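Local coordinates for protein sortase B (PDB 5YFK) that probably acts as a cysteine transpeptidase that attaches proteins to the bacterial cell wall, at residues 53-56 / 57-60. The protein carries 1 engineered substitution. Sequence-based numbering, arbitrary orientation.
Sequences PDYR and FWIK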
loop_
_atom_site.group_PDB
_atom_site.type_symbol
_atom_site.label_atom_id
_atom_site.label_comp_id
_atom_site.label_asym_id
_atom_site.label_seq_id
_atom_site.Cartn_x
_atom_site.Cartn_y
_atom_site.Cartn_z
ATOM N N PRO A 53 -2.556 -0.113 -18.560
ATOM C CA PRO A 53 -2.949 1.272 -18.358
ATOM C C PRO A 53 -3.512 1.548 -16.950
ATOM O O PRO A 53 -3.692 2.711 -16.559
ATOM C CB PRO A 53 -4.033 1.486 -19.421
ATOM C CG PRO A 53 -3.851 0.380 -20.418
ATOM C CD PRO A 53 -3.345 -0.778 -19.609
ATOM N N ASP A 54 -3.821 0.489 -16.216
ATOM C CA ASP A 54 -4.349 0.620 -14.853
ATOM C C ASP A 54 -3.233 0.949 -13.846
ATOM O O ASP A 54 -3.506 1.257 -12.674
ATOM C CB ASP A 54 -5.041 -0.682 -14.446
ATOM C CG ASP A 54 -6.310 -0.956 -15.243
ATOM O OD1 ASP A 54 -6.887 0.011 -15.791
ATOM O OD2 ASP A 54 -6.863 -2.061 -15.067
ATOM N N TYR A 55 -1.991 0.897 -14.303
ATOM C CA TYR A 55 -0.846 1.258 -13.469
ATOM C C TYR A 55 -0.981 2.668 -12.894
ATOM O O TYR A 55 -1.356 3.603 -13.608
ATOM C CB TYR A 55 0.439 1.171 -14.286
ATOM C CG TYR A 55 1.652 1.644 -13.517
ATOM C CD1 TYR A 55 2.235 0.836 -12.555
ATOM C CD2 TYR A 55 2.147 2.926 -13.687
ATOM C CE1 TYR A 55 3.324 1.270 -11.829
ATOM C CE2 TYR A 55 3.282 3.349 -13.019
ATOM C CZ TYR A 55 3.848 2.522 -12.066
ATOM O OH TYR A 55 4.914 2.961 -11.326
ATOM N N ARG A 56 -0.641 2.839 -11.615
ATOM C CA ARG A 56 -0.707 4.157 -10.998
ATOM C C ARG A 56 0.597 4.590 -10.336
ATOM O O ARG A 56 0.971 5.764 -10.414
ATOM C CB ARG A 56 -1.842 4.224 -9.977
ATOM C CG ARG A 56 -3.228 3.925 -10.549
ATOM C CD ARG A 56 -3.733 5.089 -11.397
ATOM N NE ARG A 56 -5.038 4.814 -12.004
ATOM C CZ ARG A 56 -5.208 4.361 -13.244
ATOM N NH1 ARG A 56 -4.162 4.134 -14.021
ATOM N NH2 ARG A 56 -6.424 4.102 -13.692
ATOM N N PHE A 57 1.237 3.685 -9.599
ATOM C CA PHE A 57 2.470 4.027 -8.914
ATOM C C PHE A 57 3.228 2.770 -8.486
ATOM O O PHE A 57 2.698 1.653 -8.549
ATOM C CB PHE A 57 2.195 4.938 -7.686
ATOM C CG PHE A 57 1.198 4.377 -6.708
ATOM C CD1 PHE A 57 1.622 3.653 -5.609
ATOM C CD2 PHE A 57 -0.141 4.741 -6.781
ATOM C CE1 PHE A 57 0.705 3.146 -4.694
ATOM C CE2 PHE A 57 -1.052 4.324 -5.811
ATOM C CZ PHE A 57 -0.614 3.552 -4.738
ATOM N N TRP A 58 4.446 2.967 -7.994
ATOM C CA TRP A 58 5.241 1.876 -7.462
ATOM C C TRP A 58 5.291 1.986 -5.921
ATOM O O TRP A 58 5.321 3.082 -5.358
ATOM C CB TRP A 58 6.661 1.912 -8.044
ATOM C CG TRP A 58 7.425 0.629 -7.805
ATOM C CD1 TRP A 58 8.004 0.221 -6.638
ATOM C CD2 TRP A 58 7.537 -0.470 -8.708
ATOM N NE1 TRP A 58 8.528 -1.028 -6.785
ATOM C CE2 TRP A 58 8.154 -1.524 -8.005
ATOM C CE3 TRP A 58 7.091 -0.694 -10.013
ATOM C CZ2 TRP A 58 8.514 -2.696 -8.617
ATOM C CZ3 TRP A 58 7.435 -1.873 -10.627
ATOM C CH2 TRP A 58 8.126 -2.876 -9.923
ATOM N N ILE A 59 5.248 0.848 -5.261
ATOM C CA ILE A 59 5.369 0.808 -3.799
ATOM C C ILE A 59 6.552 -0.075 -3.405
ATOM O O ILE A 59 6.696 -1.211 -3.869
ATOM C CB ILE A 59 4.055 0.290 -3.155
ATOM C CG1 ILE A 59 4.108 0.382 -1.632
ATOM C CG2 ILE A 59 3.734 -1.119 -3.581
ATOM C CD1 ILE A 59 2.754 0.183 -0.961
ATOM N N LYS A 60 7.293 0.403 -2.414
ATOM C CA LYS A 60 8.321 -0.365 -1.783
ATOM C C LYS A 60 8.267 -0.151 -0.285
ATOM O O LYS A 60 8.293 0.992 0.189
ATOM C CB LYS A 60 9.698 0.043 -2.334
ATOM C CG LYS A 60 10.887 -0.618 -1.626
ATOM C CD LYS A 60 10.921 -2.114 -1.849
ATOM C CE LYS A 60 11.562 -2.869 -0.690
ATOM N NZ LYS A 60 11.176 -4.307 -0.716
#
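The Tyr55 ring lies along the backbone of Phe57 and reaches as far as Trp58. Its CG is anti to the backbone N (chi1 175°), which carries the ring forward. Phe57 N sits over one face, toward the rim, and Tyr55 CE1 comes to 3.4 Å from Phe57 O. The hydroxyl ends beside the next peptide, with Tyr55 OH 3.3 Å from Phe57 C. Tyr55 OH is also 3.9 Å from Trp58 CB and lies at the edge of the indole, near its plane. The hydroxyl hydrogen-bonds to Glu45 OE2 on helix 35-51, and Leu48 of that helix touches both Tyr55 and Trp58. A classic beta bulge sets Arg56 and Phe57 together opposite Val70 of strand 67-72, in the first hairpin of the sortase fold. Phe57 CD2 packs 3.7 Å from Arg56 CB, and the Phe57 side chain also touches Val70 and Leu141. The Arg56 chain bends at chi2 (-73°) and folds back along its own segment. There Arg56 NH1 donates a hydrogen bond to Pro53 O at 2.9 Å, on a carbonyl lone pair and close to the guanidinium plane. The same NH1 hydrogen-bonds to Tyr55 O from above the carbonyl plane, while Arg56 NE hydrogen-bonds to Gln72 OE1.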